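Local coordinates for protein CurF (Lyngbya majuscula, PDB 5DP2) that probably catalyses NADPH-dependent formation of the cyclopropane ring in curacin A biosynthesis, as an enoyl reductase domain of a polyketide synthase, at residues A[250-256]-A[273-279]; A[244-249]-A[270-274]; A[173-178]-A[308-312]. Where two conformers were deposited one is given. Residues are numbered along the deposited sequence.

Contact 1: residues A[250-256]-A[273-279]; sequences GGRYIEI and DVKYFPF. With NAP (NADP nicotinamide-adenine-dinucleotide phosphate), chain B.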
loop_
_atom_site.group_PDB
_atom_site.type_symbol
_atom_site.label_atom_id
_atom_site.label_comp_id
_atom_site.label_asym_id
_atom_site.label_seq_id
_atom_site.Cartn_x
_atom_site.Cartn_y
_atom_site.Cartn_z
ATOM N N GLY A 250 -21.977 14.732 -8.347
ATOM C CA GLY A 250 -21.315 13.721 -9.145
ATOM C C GLY A 250 -19.938 13.317 -8.636
ATOM O O GLY A 250 -19.169 12.699 -9.386
ATOM N N GLY A 251 -19.622 13.622 -7.382
ATOM C CA GLY A 251 -18.295 13.318 -6.858
ATOM C C GLY A 251 -18.025 11.817 -6.801
ATOM O O GLY A 251 -18.938 10.991 -6.785
ATOM N N ARG A 252 -16.722 11.504 -6.753
ATOM C CA ARG A 252 -16.229 10.138 -6.759
ATOM C C ARG A 252 -15.589 9.823 -5.408
ATOM O O ARG A 252 -14.658 10.498 -4.974
ATOM C CB ARG A 252 -15.268 9.902 -7.919
ATOM C CG ARG A 252 -15.918 10.105 -9.299
ATOM C CD ARG A 252 -15.698 11.478 -9.913
ATOM N NE ARG A 252 -14.343 11.606 -10.437
ATOM C CZ ARG A 252 -13.792 12.767 -10.807
ATOM N NH1 ARG A 252 -14.405 13.917 -10.577
ATOM N NH2 ARG A 252 -12.600 12.754 -11.362
ATOM N N TYR A 253 -16.103 8.764 -4.774
ATOM C CA TYR A 253 -15.694 8.338 -3.436
ATOM C C TYR A 253 -14.898 7.052 -3.556
ATOM O O TYR A 253 -15.484 6.000 -3.822
ATOM C CB TYR A 253 -16.961 8.183 -2.571
ATOM C CG TYR A 253 -16.819 7.567 -1.222
ATOM C CD1 TYR A 253 -15.618 7.479 -0.552
ATOM C CD2 TYR A 253 -17.945 6.967 -0.624
ATOM C CE1 TYR A 253 -15.506 6.783 0.657
ATOM C CE2 TYR A 253 -17.849 6.279 0.567
ATOM C CZ TYR A 253 -16.630 6.177 1.198
ATOM O OH TYR A 253 -16.527 5.416 2.336
ATOM N N ILE A 254 -13.587 7.165 -3.374
ATOM C CA ILE A 254 -12.685 6.019 -3.383
ATOM C C ILE A 254 -12.508 5.563 -1.945
ATOM O O ILE A 254 -12.108 6.342 -1.074
ATOM C CB ILE A 254 -11.315 6.378 -3.968
ATOM C CG1 ILE A 254 -11.410 7.039 -5.352
ATOM C CG2 ILE A 254 -10.444 5.142 -4.005
ATOM C CD1 ILE A 254 -10.138 7.789 -5.675
ATOM N N GLU A 255 -12.793 4.271 -1.688
ATOM C CA GLU A 255 -12.674 3.720 -0.339
ATOM C C GLU A 255 -11.704 2.546 -0.363
ATOM O O GLU A 255 -11.996 1.509 -1.026
ATOM C CB GLU A 255 -14.038 3.296 0.214
ATOM C CG GLU A 255 -13.981 2.780 1.657
ATOM C CD GLU A 255 -13.382 3.807 2.620
ATOM O OE1 GLU A 255 -14.080 4.825 2.872
ATOM O OE2 GLU A 255 -12.247 3.631 3.096
ATOM N N ILE A 256 -10.593 2.700 0.345
ATOM C CA ILE A 256 -9.630 1.611 0.470
ATOM C C ILE A 256 -9.655 0.982 1.861
ATOM O O ILE A 256 -9.007 -0.043 2.066
ATOM C CB ILE A 256 -8.199 2.014 0.054
ATOM C CG1 ILE A 256 -7.535 2.991 1.028
ATOM C CG2 ILE A 256 -8.211 2.566 -1.376
ATOM C CD1 ILE A 256 -6.068 3.261 0.747
ATOM N N ASP A 273 -26.181 10.454 -6.724
ATOM C CA ASP A 273 -25.344 10.969 -7.787
ATOM C C ASP A 273 -23.876 10.576 -7.657
ATOM O O ASP A 273 -23.100 10.722 -8.605
ATOM C CB ASP A 273 -25.411 12.500 -7.807
ATOM C CG ASP A 273 -24.956 13.126 -6.501
ATOM O OD1 ASP A 273 -25.609 12.845 -5.451
ATOM O OD2 ASP A 273 -23.946 13.865 -6.503
ATOM N N VAL A 274 -23.455 10.163 -6.470
ATOM C CA VAL A 274 -22.036 9.865 -6.220
ATOM C C VAL A 274 -21.631 8.557 -6.889
ATOM O O VAL A 274 -22.424 7.602 -6.978
ATOM C CB VAL A 274 -21.796 9.830 -4.663
ATOM C CG1 VAL A 274 -20.560 9.025 -4.215
ATOM C CG2 VAL A 274 -21.835 11.285 -4.157
ATOM N N LYS A 275 -20.388 8.514 -7.355
ATOM C CA LYS A 275 -19.801 7.315 -7.895
ATOM C C LYS A 275 -18.916 6.705 -6.801
ATOM O O LYS A 275 -17.974 7.331 -6.347
ATOM C CB LYS A 275 -19.028 7.661 -9.169
ATOM C CG LYS A 275 -19.820 8.545 -10.167
ATOM C CD LYS A 275 -21.125 7.882 -10.605
ATOM C CE LYS A 275 -21.892 8.611 -11.712
ATOM N NZ LYS A 275 -22.557 9.865 -11.266
ATOM N N TYR A 276 -19.212 5.476 -6.408
ATOM C CA TYR A 276 -18.564 4.821 -5.263
ATOM C C TYR A 276 -17.628 3.719 -5.753
ATOM O O TYR A 276 -18.045 2.837 -6.514
ATOM C CB TYR A 276 -19.652 4.249 -4.357
ATOM C CG TYR A 276 -19.165 3.496 -3.131
ATOM C CD1 TYR A 276 -18.144 3.970 -2.329
ATOM C CD2 TYR A 276 -19.758 2.293 -2.788
ATOM C CE1 TYR A 276 -17.761 3.280 -1.188
ATOM C CE2 TYR A 276 -19.379 1.590 -1.657
ATOM C CZ TYR A 276 -18.383 2.095 -0.850
ATOM O OH TYR A 276 -17.982 1.449 0.297
ATOM N N PHE A 277 -16.375 3.786 -5.285
ATOM C CA PHE A 277 -15.304 2.914 -5.718
ATOM C C PHE A 277 -14.566 2.277 -4.525
ATOM O O PHE A 277 -13.450 2.648 -4.194
ATOM C CB PHE A 277 -14.307 3.666 -6.592
ATOM C CG PHE A 277 -14.890 4.182 -7.862
ATOM C CD1 PHE A 277 -15.247 3.306 -8.863
ATOM C CD2 PHE A 277 -15.053 5.557 -8.080
ATOM C CE1 PHE A 277 -15.764 3.769 -10.072
ATOM C CE2 PHE A 277 -15.547 6.033 -9.277
ATOM C CZ PHE A 277 -15.933 5.138 -10.253
ATOM N N PRO A 278 -15.192 1.255 -3.891
ATOM C CA PRO A 278 -14.466 0.443 -2.930
ATOM C C PRO A 278 -13.652 -0.619 -3.668
ATOM O O PRO A 278 -14.135 -1.189 -4.670
ATOM C CB PRO A 278 -15.604 -0.227 -2.138
ATOM C CG PRO A 278 -16.713 -0.409 -3.143
ATOM C CD PRO A 278 -16.582 0.812 -4.068
ATOM N N PHE A 279 -12.453 -0.929 -3.187
ATOM C CA PHE A 279 -11.701 -2.012 -3.801
ATOM C C PHE A 279 -10.666 -2.534 -2.834
ATOM O O PHE A 279 -10.304 -1.865 -1.859
ATOM C CB PHE A 279 -11.029 -1.599 -5.133
ATOM C CG PHE A 279 -9.993 -0.496 -5.008
ATOM C CD1 PHE A 279 -10.352 0.834 -5.074
ATOM C CD2 PHE A 279 -8.651 -0.785 -4.857
ATOM C CE1 PHE A 279 -9.388 1.829 -5.003
ATOM C CE2 PHE A 279 -7.702 0.218 -4.750
ATOM C CZ PHE A 279 -8.072 1.531 -4.836
HETATM P PA NAP B . -0.516 4.112 6.564
HETATM O O1A NAP B . 0.946 4.375 6.446
HETATM O O2A NAP B . -1.474 5.000 5.858
HETATM O O5B NAP B . -0.850 4.044 8.126
HETATM C C5B NAP B . -2.200 4.139 8.600
HETATM C C4B NAP B . -2.743 5.551 8.554
HETATM O O4B NAP B . -3.989 5.566 9.210
HETATM C C3B NAP B . -1.862 6.573 9.209
HETATM O O3B NAP B . -1.418 7.487 8.204
HETATM C C2B NAP B . -2.749 7.265 10.261
HETATM O O2B NAP B . -2.754 8.664 10.296
HETATM C C1B NAP B . -4.148 6.849 9.850
HETATM N N9A NAP B . -5.065 6.624 10.959
HETATM C C8A NAP B . -5.215 5.464 11.688
HETATM N N7A NAP B . -6.166 5.620 12.638
HETATM C C5A NAP B . -6.629 6.871 12.507
HETATM C C6A NAP B . -7.620 7.651 13.175
HETATM N N6A NAP B . -8.325 7.115 14.192
HETATM N N1A NAP B . -7.827 8.896 12.766
HETATM C C2A NAP B . -7.109 9.394 11.754
HETATM N N3A NAP B . -6.161 8.765 11.053
HETATM C C4A NAP B . -5.918 7.524 11.443
HETATM O O3 NAP B . -0.829 2.594 6.127
HETATM P PN NAP B . -0.940 1.957 4.662
HETATM O O1N NAP B . -0.321 0.615 4.721
HETATM O O2N NAP B . -0.462 2.930 3.624
HETATM O O5D NAP B . -2.487 1.748 4.544
HETATM C C5D NAP B . -3.346 2.910 4.485
HETATM C C4D NAP B . -4.810 2.488 4.767
HETATM O O4D NAP B . -5.337 1.952 3.581
HETATM C C3D NAP B . -4.969 1.385 5.821
HETATM O O3D NAP B . -6.254 1.548 6.436
HETATM C C2D NAP B . -4.888 0.121 5.004
HETATM O O2D NAP B . -5.561 -0.953 5.667
HETATM C C1D NAP B . -5.561 0.538 3.723
HETATM N N1N NAP B . -5.120 -0.025 2.429
HETATM C C2N NAP B . -6.027 -0.607 1.611
HETATM C C3N NAP B . -5.680 -1.142 0.374
HETATM C C7N NAP B . -6.721 -1.768 -0.488
HETATM O O7N NAP B . -6.297 -2.384 -1.442
HETATM N N7N NAP B . -8.033 -1.606 -0.168
HETATM C C4N NAP B . -4.345 -1.076 -0.040
HETATM C C5N NAP B . -3.432 -0.472 0.815
HETATM C C6N NAP B . -3.832 0.055 2.049
HETATM P P2B NAP B . -1.577 9.556 10.909
HETATM O O1X NAP B . -0.379 9.387 9.983
HETATM O O2X NAP B . -2.165 10.938 10.876
HETATM O O3X NAP B . -1.302 9.030 12.297
HETATM O O HOH W 1 -19.985 11.722 -11.793
HETATM O O HOH W 2 -17.904 2.927 2.660
#
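Aromatic side chains flank the two strands on both faces of the sheet. On the face of Tyr253 and Tyr276 the two rings meet obliquely, with centroids 5.0 Å apart and planes at 34°; Tyr253 CB rests on Val274 CG1 at 4.0 Å, and Val267 of helix 264-270 packs against Tyr276. The other face carries Ile254 and Phe277, packed against helix 140-153. Farther along, the edge of the Phe279 ring receives Ile254 CG2 (3.6 Å to CE1), and Ile256 CG2 lies 3.6 Å from Phe279 CZ. Strands 251-255 and 275-278 run parallel, their directions 12° apart, and their amides pair in the staggered parallel pattern: Lys275 N to Gly251 O (2.9 Å), Tyr253 N to Lys275 O (2.8 Å), Phe277 N to Tyr253 O (2.8 Å), Glu255 N to Phe277 O (3.1 Å) and Phe279 N to Glu255 O (3.3 Å). Toward the polar edge, Tyr253 OH donates to Glu255 OE1 (2.6 Å), and one water donates to both tyrosine hydroxyls, Tyr276 OH also bonding Trp262 O. At the N-terminal end Gly250 N binds Asp273 OD2 at 2.8 Å; at the other, Ile256 O and Phe279 O accept from NAP N7N at 2.9 and 2.8 Å. With helix 264-270 as the crossover, this is the last beta-alpha-beta unit of a Rossmann fold, with residues just past the C-terminal strand ends binding the nicotinamide carboxamide.

Contact 2: residues A[244-249]-A[270-274]; sequences IDILAP and RRPDV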
loop_
_atom_site.group_PDB
_atom_site.type_symbol
_atom_site.label_atom_id
_atom_site.label_comp_id
_atom_site.label_asym_id
_atom_site.label_seq_id
_atom_site.Cartn_x
_atom_site.Cartn_y
_atom_site.Cartn_z
ATOM N N ILE A 244 -19.227 11.431 2.561
ATOM C CA ILE A 244 -20.225 11.450 1.491
ATOM C C ILE A 244 -20.830 12.854 1.379
ATOM O O ILE A 244 -21.065 13.373 0.273
ATOM C CB ILE A 244 -21.284 10.351 1.711
ATOM C CG1 ILE A 244 -20.650 8.967 1.541
ATOM C CG2 ILE A 244 -22.465 10.535 0.757
ATOM C CD1 ILE A 244 -21.523 7.826 2.048
ATOM N N ASP A 245 -21.121 13.475 2.533
ATOM C CA ASP A 245 -21.800 14.755 2.535
ATOM C C ASP A 245 -21.002 15.911 1.958
ATOM O O ASP A 245 -21.613 16.903 1.568
ATOM C CB ASP A 245 -22.283 15.073 3.921
ATOM C CG ASP A 245 -23.452 14.147 4.371
ATOM O OD1 ASP A 245 -24.012 13.414 3.514
ATOM O OD2 ASP A 245 -23.834 14.256 5.529
ATOM N N ILE A 246 -19.673 15.792 1.882
ATOM C CA ILE A 246 -18.845 16.858 1.324
ATOM C C ILE A 246 -18.411 16.580 -0.111
ATOM O O ILE A 246 -17.624 17.354 -0.669
ATOM C CB ILE A 246 -17.658 17.226 2.210
ATOM C CG1 ILE A 246 -16.704 16.060 2.397
ATOM C CG2 ILE A 246 -18.160 17.850 3.501
ATOM C CD1 ILE A 246 -15.446 16.414 3.131
ATOM N N LEU A 247 -18.974 15.552 -0.756
ATOM C CA LEU A 247 -18.761 15.371 -2.186
ATOM C C LEU A 247 -19.549 16.411 -2.965
ATOM O O LEU A 247 -20.756 16.617 -2.714
ATOM C CB LEU A 247 -19.171 13.958 -2.612
ATOM C CG LEU A 247 -18.205 12.900 -2.145
ATOM C CD1 LEU A 247 -18.857 11.522 -2.165
ATOM C CD2 LEU A 247 -16.941 12.882 -2.966
ATOM N N ALA A 248 -18.885 17.027 -3.941
ATOM C CA ALA A 248 -19.541 17.881 -4.931
ATOM C C ALA A 248 -20.526 17.044 -5.748
ATOM O O ALA A 248 -20.511 15.810 -5.714
ATOM C CB ALA A 248 -18.465 18.477 -5.809
ATOM N N PRO A 249 -21.399 17.708 -6.536
ATOM C CA PRO A 249 -22.282 16.975 -7.433
ATOM C C PRO A 249 -21.504 15.987 -8.298
ATOM O O PRO A 249 -20.483 16.343 -8.888
ATOM C CB PRO A 249 -22.934 18.071 -8.275
ATOM C CG PRO A 249 -22.775 19.300 -7.494
ATOM C CD PRO A 249 -21.618 19.162 -6.606
ATOM N N ARG A 270 -27.986 7.668 0.415
ATOM C CA ARG A 270 -27.578 8.988 0.936
ATOM C C ARG A 270 -27.371 10.010 -0.200
ATOM O O ARG A 270 -27.848 11.157 -0.110
ATOM C CB ARG A 270 -26.361 8.832 1.845
ATOM C CG ARG A 270 -26.059 10.057 2.670
ATOM C CD ARG A 270 -24.928 9.816 3.654
ATOM N NE ARG A 270 -24.762 10.918 4.596
ATOM C CZ ARG A 270 -25.405 11.011 5.758
ATOM N NH1 ARG A 270 -26.203 10.040 6.154
ATOM N NH2 ARG A 270 -25.221 12.078 6.525
ATOM N N ARG A 271 -26.651 9.598 -1.234
ATOM C CA ARG A 271 -26.292 10.483 -2.359
ATOM C C ARG A 271 -26.348 9.663 -3.657
ATOM O O ARG A 271 -25.358 9.025 -4.036
ATOM C CB ARG A 271 -24.903 11.113 -2.176
ATOM C CG ARG A 271 -24.853 12.302 -1.232
ATOM C CD ARG A 271 -25.467 13.555 -1.837
ATOM N NE ARG A 271 -24.715 14.022 -2.993
ATOM C CZ ARG A 271 -23.557 14.672 -2.929
ATOM N NH1 ARG A 271 -23.050 15.081 -1.777
ATOM N NH2 ARG A 271 -22.891 14.920 -4.060
ATOM N N PRO A 272 -27.480 9.677 -4.385
ATOM C CA PRO A 272 -27.582 8.797 -5.571
ATOM C C PRO A 272 -26.699 9.218 -6.745
ATOM O O PRO A 272 -26.475 8.422 -7.663
ATOM C CB PRO A 272 -29.060 8.856 -5.947
ATOM C CG PRO A 272 -29.600 9.990 -5.213
ATOM C CD PRO A 272 -28.780 10.234 -4.000
ATOM N N ASP A 273 -26.181 10.454 -6.724
ATOM C CA ASP A 273 -25.344 10.969 -7.787
ATOM C C ASP A 273 -23.876 10.576 -7.657
ATOM O O ASP A 273 -23.100 10.722 -8.605
ATOM C CB ASP A 273 -25.411 12.500 -7.807
ATOM C CG ASP A 273 -24.956 13.126 -6.501
ATOM O OD1 ASP A 273 -25.609 12.845 -5.451
ATOM O OD2 ASP A 273 -23.946 13.865 -6.503
ATOM N N VAL A 274 -23.455 10.163 -6.470
ATOM C CA VAL A 274 -22.036 9.865 -6.220
ATOM C C VAL A 274 -21.631 8.557 -6.889
ATOM O O VAL A 274 -22.424 7.602 -6.978
ATOM C CB VAL A 274 -21.796 9.830 -4.663
ATOM C CG1 VAL A 274 -20.560 9.025 -4.215
ATOM C CG2 VAL A 274 -21.835 11.285 -4.157
HETATM O O HOH W 3 -24.406 16.083 0.666
HETATM O O HOH W 4 -24.856 14.628 1.123
#
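Arg271 folds back on itself, with chi1, chi2 and chi3 all in the m well, turning its guanidinium edge to the chain just after helix 239-245. Its NH1 and NH2 both donate to Leu247 O (2.9 and 3.0 Å), and NH2 reaches Ala248 O through a weak bond of 3.0 Å. The p rotamer of Asp273 turns its carboxylate onto the same group: Arg271 NE meets Asp273 OD1 and Arg271 NH2 meets Asp273 OD2, each at 2.9 Å, while Gly250 N also binds that carboxylate. The type I turn from Arg271 to Val274 leads from helix 264-270 into the edge strand of the Rossmann sheet, and these side chains tie it to the preceding helix-to-strand connection. Arg270, by contrast, is extended, all t through chi3, and forms a two-pronged salt bridge with Asp245 (NE to OD1 and NH2 to OD2, both 2.8 Å). Beside the charges, the m rotamer of Ile244 places CG2 3.6 Å from Arg271 CG, and Leu247 CD1 touches Val274 CG2 at 3.6 Å.

Contact 3: residues A[173-178]-A[308-312]; sequences QAAVQL and LKPLP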
loop_
_atom_site.group_PDB
_atom_site.type_symbol
_atom_site.label_atom_id
_atom_site.label_comp_id
_atom_site.label_asym_id
_atom_site.label_seq_id
_atom_site.Cartn_x
_atom_site.Cartn_y
_atom_site.Cartn_z
ATOM N N GLN A 173 0.581 9.345 1.012
ATOM C CA GLN A 173 1.707 10.065 0.411
ATOM C C GLN A 173 1.777 9.791 -1.093
ATOM O O GLN A 173 2.047 10.696 -1.900
ATOM C CB GLN A 173 3.027 9.663 1.072
ATOM C CG GLN A 173 3.225 10.313 2.447
ATOM C CD GLN A 173 3.793 11.719 2.328
ATOM O OE1 GLN A 173 4.948 11.889 1.919
ATOM N NE2 GLN A 173 3.006 12.722 2.652
ATOM N N ALA A 174 1.577 8.524 -1.484
ATOM C CA ALA A 174 1.547 8.182 -2.912
ATOM C C ALA A 174 0.409 8.907 -3.618
ATOM O O ALA A 174 0.583 9.429 -4.733
ATOM C CB ALA A 174 1.425 6.677 -3.102
ATOM N N ALA A 175 -0.755 8.953 -2.986
ATOM C CA ALA A 175 -1.904 9.649 -3.550
ATOM C C ALA A 175 -1.633 11.139 -3.711
ATOM O O ALA A 175 -2.052 11.725 -4.720
ATOM C CB ALA A 175 -3.137 9.393 -2.702
ATOM N N VAL A 176 -0.955 11.775 -2.754
ATOM C CA VAL A 176 -0.631 13.197 -2.922
ATOM C C VAL A 176 0.256 13.385 -4.151
ATOM O O VAL A 176 0.010 14.266 -4.980
ATOM C CB VAL A 176 0.034 13.798 -1.654
ATOM C CG1 VAL A 176 0.559 15.194 -1.949
ATOM C CG2 VAL A 176 -0.949 13.830 -0.491
ATOM N N GLN A 177 1.307 12.580 -4.274
ATOM C CA GLN A 177 2.193 12.724 -5.422
ATOM C C GLN A 177 1.418 12.549 -6.722
ATOM O O GLN A 177 1.595 13.320 -7.681
ATOM C CB GLN A 177 3.333 11.702 -5.402
ATOM C CG GLN A 177 4.439 11.997 -4.410
ATOM C CD GLN A 177 5.677 11.184 -4.744
ATOM O OE1 GLN A 177 6.066 11.089 -5.912
ATOM N NE2 GLN A 177 6.316 10.631 -3.732
ATOM N N LEU A 178 0.584 11.519 -6.808
ATOM C CA LEU A 178 -0.159 11.256 -8.035
ATOM C C LEU A 178 -1.196 12.339 -8.322
ATOM O O LEU A 178 -1.334 12.791 -9.468
ATOM C CB LEU A 178 -0.825 9.875 -7.966
ATOM C CG LEU A 178 0.122 8.732 -8.257
ATOM C CD1 LEU A 178 -0.467 7.434 -7.737
ATOM C CD2 LEU A 178 0.398 8.630 -9.744
ATOM N N LEU A 308 7.459 10.756 -10.579
ATOM C CA LEU A 308 7.123 10.250 -9.240
ATOM C C LEU A 308 8.442 9.915 -8.555
ATOM O O LEU A 308 9.433 9.570 -9.211
ATOM C CB LEU A 308 6.226 9.018 -9.301
ATOM C CG LEU A 308 4.868 9.267 -9.962
ATOM C CD1 LEU A 308 4.134 7.940 -10.077
ATOM C CD2 LEU A 308 4.010 10.282 -9.207
ATOM N N LYS A 309 8.442 10.016 -7.215
ATOM C CA LYS A 309 9.627 9.802 -6.406
ATOM C C LYS A 309 9.332 8.781 -5.320
ATOM O O LYS A 309 8.177 8.627 -4.903
ATOM C CB LYS A 309 10.055 11.112 -5.731
ATOM C CG LYS A 309 10.357 12.268 -6.642
ATOM C CD LYS A 309 11.790 12.298 -7.076
ATOM C CE LYS A 309 12.212 13.657 -7.636
ATOM N NZ LYS A 309 11.903 13.914 -9.066
ATOM N N PRO A 310 10.361 8.103 -4.818
ATOM C CA PRO A 310 10.162 7.254 -3.658
ATOM C C PRO A 310 9.492 8.026 -2.534
ATOM O O PRO A 310 9.660 9.253 -2.375
ATOM C CB PRO A 310 11.578 6.850 -3.242
ATOM C CG PRO A 310 12.420 7.091 -4.421
ATOM C CD PRO A 310 11.772 8.141 -5.250
ATOM N N LEU A 311 8.733 7.305 -1.712
ATOM C CA LEU A 311 8.163 7.919 -0.502
ATOM C C LEU A 311 9.239 8.222 0.508
ATOM O O LEU A 311 10.279 7.558 0.535
ATOM C CB LEU A 311 7.137 6.973 0.132
ATOM C CG LEU A 311 5.996 6.525 -0.757
ATOM C CD1 LEU A 311 5.026 5.678 0.063
ATOM C CD2 LEU A 311 5.307 7.708 -1.446
ATOM N N PRO A 312 8.975 9.175 1.421
ATOM C CA PRO A 312 9.786 9.255 2.655
ATOM C C PRO A 312 9.790 7.890 3.334
ATOM O O PRO A 312 8.775 7.178 3.278
ATOM C CB PRO A 312 9.052 10.314 3.498
ATOM C CG PRO A 312 8.287 11.112 2.494
ATOM C CD PRO A 312 7.850 10.116 1.482
#
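Residues 173-178 form regular helix, with Gln177 N bonded to Gln173 O (3.1 Å) and Leu178 N to Ala174 O (2.9 Å), whereas 308-312 is an extended loop without regular structure. Helix 170-181 follows the first strand of the Rossmann fold, strand 161-164, and the loop carries the chain from helix 290-305 to strand 313-317, which belongs to the other, mixed sheet. The contact therefore joins the nucleotide-binding half to the segment that returns to the second sheet. The CA atoms come closest at Gln177 and Leu308 (6.7 Å) and at Gln173 and Leu311 (6.9 Å), one helical turn apart on the helix. Apolar contacts lie along this side: Leu178 CD2 meets Leu308 CD1 at 3.8 Å, and Leu311 CD2 sits 3.9 Å from Gln173 CB and 4.3 Å from Ala174 CB, with Phe143 of helix 140-153 packing against both Ala174 and Leu311. Gln173 turns its amide to Ala167 and Gln201, with OE1 also 3.4 Å from Pro312 CD. The Gln177 amide pairs with both backbone groups of Lys309, much as a residue of an antiparallel strand would: its OE1 accepts from Lys309 N at 2.9 Å, and its NE2 donates to Lys309 O at 3.0 Å.

How the contacts relate
Contacts 1 and 2 form one continuous region: their centres are 9 Å apart, they share Asp273 and Val274, and Leu247 CD1 packs on Tyr253 CB at 3.9 Å while Ile244 CG1 lies 4.0 Å from Tyr253 CD2. Contact 2 sits where the two strands of contact 1 begin; the cofactor binds where they end. Contact 3 lies elsewhere, its centre about 21 Å from that of contact 1 and about 27 Å from that of contact 2, touching neither. It still borders the cofactor region, since the Leu311 side chain is about 7 Å from NAP, whereas contact 1 bonds the nicotinamide carboxamide directly. Both other contacts fall within the sequence spanned by contact 3.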